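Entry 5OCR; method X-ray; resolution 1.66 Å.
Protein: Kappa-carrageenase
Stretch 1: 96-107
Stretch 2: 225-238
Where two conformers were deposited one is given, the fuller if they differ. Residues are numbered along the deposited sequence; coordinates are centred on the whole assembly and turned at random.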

# COMPACT_ATOMS: atom_id res chain seq x y z
N LYS A 96 -12.35 1.61 -10.09
CA LYS A 96 -12.56 1.82 -8.60
C LYS A 96 -13.54 0.80 -8.09
O LYS A 96 -14.44 0.31 -8.83
CB LYS A 96 -13.15 3.23 -8.37
CG LYS A 96 -12.12 4.32 -8.67
CD LYS A 96 -12.83 5.69 -8.60
CE LYS A 96 -11.90 6.82 -9.11
NZ LYS A 96 -10.89 7.22 -8.08
N PHE A 97 -13.43 0.49 -6.79
CA PHE A 97 -14.36 -0.44 -6.17
C PHE A 97 -14.64 0.09 -4.77
O PHE A 97 -13.91 0.83 -4.23
CB PHE A 97 -13.64 -1.81 -5.92
CG PHE A 97 -13.18 -2.48 -7.17
CD1 PHE A 97 -13.99 -3.42 -7.80
CD2 PHE A 97 -11.94 -2.11 -7.75
CE1 PHE A 97 -13.54 -4.00 -9.00
CE2 PHE A 97 -11.50 -2.68 -8.92
CZ PHE A 97 -12.30 -3.63 -9.54
N THR A 98 -15.69 -0.39 -4.15
CA THR A 98 -15.92 0.05 -2.73
C THR A 98 -15.89 -1.23 -1.90
O THR A 98 -14.89 -1.50 -1.20
CB THR A 98 -17.24 0.84 -2.57
OG1 THR A 98 -17.30 1.96 -3.48
CG2 THR A 98 -17.32 1.40 -1.07
N TYR A 99 -16.87 -2.07 -2.12
CA TYR A 99 -16.95 -3.25 -1.28
C TYR A 99 -16.48 -4.46 -2.10
O TYR A 99 -16.59 -4.44 -3.28
CB TYR A 99 -18.35 -3.49 -0.84
CG TYR A 99 -18.92 -2.35 -0.08
CD1 TYR A 99 -18.23 -1.72 0.96
CD2 TYR A 99 -20.23 -1.99 -0.33
CE1 TYR A 99 -18.80 -0.62 1.61
CE2 TYR A 99 -20.82 -0.93 0.33
CZ TYR A 99 -20.09 -0.26 1.30
OH TYR A 99 -20.69 0.82 1.95
N GLY A 100 -15.97 -5.50 -1.48
CA GLY A 100 -15.51 -6.65 -2.24
C GLY A 100 -14.43 -7.36 -1.44
O GLY A 100 -14.27 -7.10 -0.23
N TYR A 101 -13.70 -8.22 -2.13
CA TYR A 101 -12.54 -8.86 -1.54
C TYR A 101 -11.31 -8.59 -2.37
O TYR A 101 -11.37 -8.72 -3.61
CB TYR A 101 -12.79 -10.39 -1.48
CG TYR A 101 -11.90 -11.16 -0.50
CD1 TYR A 101 -12.40 -11.58 0.72
CD2 TYR A 101 -10.59 -11.53 -0.87
CE1 TYR A 101 -11.58 -12.25 1.60
CE2 TYR A 101 -9.76 -12.15 0.04
CZ TYR A 101 -10.31 -12.56 1.24
OH TYR A 101 -9.51 -13.27 2.13
N PHE A 102 -10.19 -8.25 -1.70
CA PHE A 102 -8.96 -7.84 -2.41
C PHE A 102 -7.77 -8.67 -1.93
O PHE A 102 -7.55 -8.71 -0.68
CB PHE A 102 -8.68 -6.35 -2.14
CG PHE A 102 -9.91 -5.49 -2.37
CD1 PHE A 102 -10.08 -4.85 -3.60
CD2 PHE A 102 -10.93 -5.36 -1.42
CE1 PHE A 102 -11.27 -4.18 -3.88
CE2 PHE A 102 -12.08 -4.61 -1.65
CZ PHE A 102 -12.25 -4.00 -2.92
N GLU A 103 -7.02 -9.29 -2.83
CA GLU A 103 -5.94 -10.17 -2.37
C GLU A 103 -4.75 -10.04 -3.26
O GLU A 103 -4.95 -9.89 -4.51
CB GLU A 103 -6.53 -11.62 -2.51
CG GLU A 103 -5.56 -12.68 -1.87
CD GLU A 103 -6.15 -14.11 -1.93
OE1 GLU A 103 -7.04 -14.38 -1.08
OE2 GLU A 103 -5.72 -14.90 -2.81
N ALA A 104 -3.54 -10.08 -2.68
CA ALA A 104 -2.32 -10.09 -3.46
C ALA A 104 -1.34 -10.99 -2.81
O ALA A 104 -1.33 -11.18 -1.58
CB ALA A 104 -1.81 -8.62 -3.54
N LYS A 105 -0.57 -11.65 -3.67
CA LYS A 105 0.54 -12.52 -3.17
C LYS A 105 1.87 -11.79 -3.41
O LYS A 105 2.25 -11.44 -4.57
CB LYS A 105 0.44 -13.92 -3.86
CG LYS A 105 1.66 -14.88 -3.55
CD LYS A 105 1.31 -16.18 -4.28
CE LYS A 105 2.48 -17.11 -4.28
NZ LYS A 105 2.00 -18.18 -5.19
N ILE A 106 2.52 -11.47 -2.30
CA ILE A 106 3.62 -10.49 -2.32
C ILE A 106 4.84 -10.97 -1.57
O ILE A 106 4.71 -11.58 -0.44
CB ILE A 106 3.13 -9.14 -1.66
CG1 ILE A 106 1.99 -8.47 -2.48
CG2 ILE A 106 4.38 -8.17 -1.42
CD1 ILE A 106 1.24 -7.40 -1.65
N GLN A 107 6.03 -10.72 -2.15
CA GLN A 107 7.22 -10.88 -1.33
C GLN A 107 7.88 -9.51 -1.17
O GLN A 107 7.91 -8.71 -2.11
CB GLN A 107 8.19 -11.78 -2.13
CG GLN A 107 9.61 -11.87 -1.50
CD GLN A 107 10.47 -12.98 -2.11
OE1 GLN A 107 9.98 -14.10 -2.46
NE2 GLN A 107 11.73 -12.65 -2.36
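Stretch 2 225-238: PNKYWHRPMNVTLS

Stretch 2 begins as a loop and ends as a strand, and it meets stretch 1 in three ways. Asn226 braces the loop: its OD1 accepts from Trp229 N at 2.9 Å and its ND2 donates to Trp229 O at 3.0 Å, while Asn226 ND2 also lies 3.8 Å from Tyr99 CE1, at the ring's edge. His230, chi1 m, is held at both ring nitrogens: NE2 donates to Asn226 O at 2.8 Å, and ND1 is hydrogen-bonded to Tyr99 OH at 2.8 Å. The two rings meet rim to rim, planes at 81°. A water bridges His230 and Thr98, its O 2.9 Å from His230 O and 2.8 Å from Thr98 OG1.

Pro232, in extended conformation (-68/134), packs CB against Lys96 CB at 3.7 Å. Met233 then pairs antiparallel with Phe97: Phe97 N to Met233 O and Met233 N to Phe97 O are both 2.8 Å, with N-H...O angles of 159° and 161°. At Asn234, OD1 accepts from Lys96 NZ at 2.9 Å. Val235 CG2 lies 3.6 Å from Phe97 CD2.

The strand through Val235 to Ser238 runs nearly parallel to strand 100-107, at 12°, but the axes come no closer than 9.4 Å, so side chains make the contact. Val235 CG2 lies 4.0 Å from Phe102 CD1; Leu237 CD2 reaches Ala104 CB and Ile106 CD1, each at 3.9 Å.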

# COMPACT_ATOMS: atom_id res chain seq x y z
N PRO A 225 -14.84 -1.99 12.47
CA PRO A 225 -16.12 -1.52 11.84
C PRO A 225 -15.87 -0.59 10.69
O PRO A 225 -14.94 0.21 10.76
CB PRO A 225 -16.76 -0.64 12.96
CG PRO A 225 -16.17 -1.24 14.23
CD PRO A 225 -14.72 -1.60 13.89
N ASN A 226 -16.75 -0.60 9.69
CA ASN A 226 -16.52 0.31 8.48
C ASN A 226 -17.18 1.66 8.71
O ASN A 226 -18.35 1.89 8.35
CB ASN A 226 -17.05 -0.37 7.20
CG ASN A 226 -16.64 0.40 5.97
OD1 ASN A 226 -16.15 1.51 6.15
ND2 ASN A 226 -16.74 -0.18 4.79
N LYS A 227 -16.45 2.55 9.38
CA LYS A 227 -17.05 3.83 9.74
C LYS A 227 -17.06 4.76 8.56
O LYS A 227 -18.09 5.38 8.28
CB LYS A 227 -16.26 4.47 10.89
CG LYS A 227 -16.97 5.60 11.55
CD LYS A 227 -16.32 5.69 12.96
CE LYS A 227 -16.69 6.98 13.61
NZ LYS A 227 -15.90 6.89 14.88
N TYR A 228 -15.92 4.89 7.89
CA TYR A 228 -15.75 5.97 6.90
C TYR A 228 -15.52 5.48 5.50
O TYR A 228 -15.57 6.29 4.59
CB TYR A 228 -14.58 6.83 7.31
CG TYR A 228 -14.78 7.56 8.60
CD1 TYR A 228 -15.92 8.36 8.81
CD2 TYR A 228 -13.82 7.48 9.63
CE1 TYR A 228 -16.08 9.06 10.04
CE2 TYR A 228 -13.96 8.16 10.82
CZ TYR A 228 -15.10 8.90 11.04
OH TYR A 228 -15.22 9.58 12.26
N TRP A 229 -15.22 4.18 5.32
CA TRP A 229 -14.61 3.62 4.11
C TRP A 229 -15.63 3.12 3.12
O TRP A 229 -15.73 1.89 2.81
CB TRP A 229 -13.55 2.55 4.51
CG TRP A 229 -12.54 3.23 5.35
CD1 TRP A 229 -11.42 3.93 4.89
CD2 TRP A 229 -12.55 3.39 6.81
NE1 TRP A 229 -10.76 4.51 5.94
CE2 TRP A 229 -11.43 4.25 7.14
CE3 TRP A 229 -13.41 2.94 7.87
CZ2 TRP A 229 -11.16 4.64 8.50
CZ3 TRP A 229 -13.13 3.36 9.22
CH2 TRP A 229 -12.04 4.16 9.49
N HIS A 230 -16.42 4.10 2.65
CA HIS A 230 -17.52 3.84 1.77
C HIS A 230 -17.36 4.58 0.49
O HIS A 230 -18.38 4.75 -0.21
CB HIS A 230 -18.87 4.21 2.42
CG HIS A 230 -19.06 3.56 3.79
ND1 HIS A 230 -19.44 2.29 3.92
CD2 HIS A 230 -18.87 4.05 5.08
CE1 HIS A 230 -19.55 1.97 5.22
NE2 HIS A 230 -19.17 3.02 5.94
N ARG A 231 -16.18 5.08 0.16
CA ARG A 231 -16.01 5.82 -1.12
C ARG A 231 -15.38 4.85 -2.16
O ARG A 231 -14.74 3.88 -1.77
CB ARG A 231 -15.07 7.01 -0.90
CG ARG A 231 -15.65 8.07 0.04
CD ARG A 231 -14.65 9.20 0.26
NE ARG A 231 -13.97 9.65 -0.92
CZ ARG A 231 -14.47 10.55 -1.77
NH1 ARG A 231 -15.67 11.07 -1.55
NH2 ARG A 231 -13.77 10.94 -2.82
N PRO A 232 -15.53 5.12 -3.46
CA PRO A 232 -14.86 4.26 -4.47
C PRO A 232 -13.34 4.45 -4.39
O PRO A 232 -12.85 5.59 -4.21
CB PRO A 232 -15.36 4.84 -5.83
CG PRO A 232 -16.69 5.55 -5.45
CD PRO A 232 -16.41 6.17 -4.08
N MET A 233 -12.63 3.32 -4.41
CA MET A 233 -11.16 3.33 -4.21
C MET A 233 -10.48 2.55 -5.33
O MET A 233 -11.03 1.53 -5.82
CB MET A 233 -10.85 2.58 -2.90
CG MET A 233 -11.29 3.50 -1.70
SD MET A 233 -11.13 2.60 -0.13
CE MET A 233 -12.42 1.40 -0.25
N ASN A 234 -9.28 2.99 -5.68
CA ASN A 234 -8.42 2.31 -6.67
C ASN A 234 -7.54 1.29 -5.99
O ASN A 234 -7.16 1.47 -4.83
CB ASN A 234 -7.55 3.27 -7.44
CG ASN A 234 -8.36 4.35 -8.14
OD1 ASN A 234 -8.77 5.33 -7.52
ND2 ASN A 234 -8.58 4.17 -9.41
N VAL A 235 -7.38 0.18 -6.71
CA VAL A 235 -6.63 -1.01 -6.14
C VAL A 235 -5.15 -0.81 -6.42
O VAL A 235 -4.76 -0.61 -7.57
CB VAL A 235 -7.10 -2.37 -6.74
CG1 VAL A 235 -6.23 -3.56 -6.18
CG2 VAL A 235 -8.59 -2.53 -6.44
N THR A 236 -4.30 -0.82 -5.37
CA THR A 236 -2.90 -0.26 -5.52
C THR A 236 -1.86 -1.20 -4.98
O THR A 236 -2.02 -1.66 -3.87
CB THR A 236 -2.79 1.11 -4.86
OG1 THR A 236 -3.93 1.92 -5.35
CG2 THR A 236 -1.44 1.81 -5.32
N LEU A 237 -0.81 -1.48 -5.77
CA LEU A 237 0.40 -2.15 -5.21
C LEU A 237 1.56 -1.19 -5.45
O LEU A 237 1.79 -0.74 -6.61
CB LEU A 237 0.64 -3.42 -6.01
CG LEU A 237 -0.40 -4.54 -5.91
CD1 LEU A 237 -0.42 -5.40 -7.21
CD2 LEU A 237 -0.09 -5.36 -4.68
N SER A 238 2.29 -0.85 -4.39
CA SER A 238 3.39 0.10 -4.63
C SER A 238 4.52 -0.14 -3.62
O SER A 238 4.31 -0.72 -2.54
CB SER A 238 2.84 1.49 -4.54
OG SER A 238 2.34 1.75 -3.22
O HOH W 1 -12.41 7.82 -5.71
O HOH W 2 -8.29 7.35 -10.37
O HOH W 3 -18.97 4.11 -2.95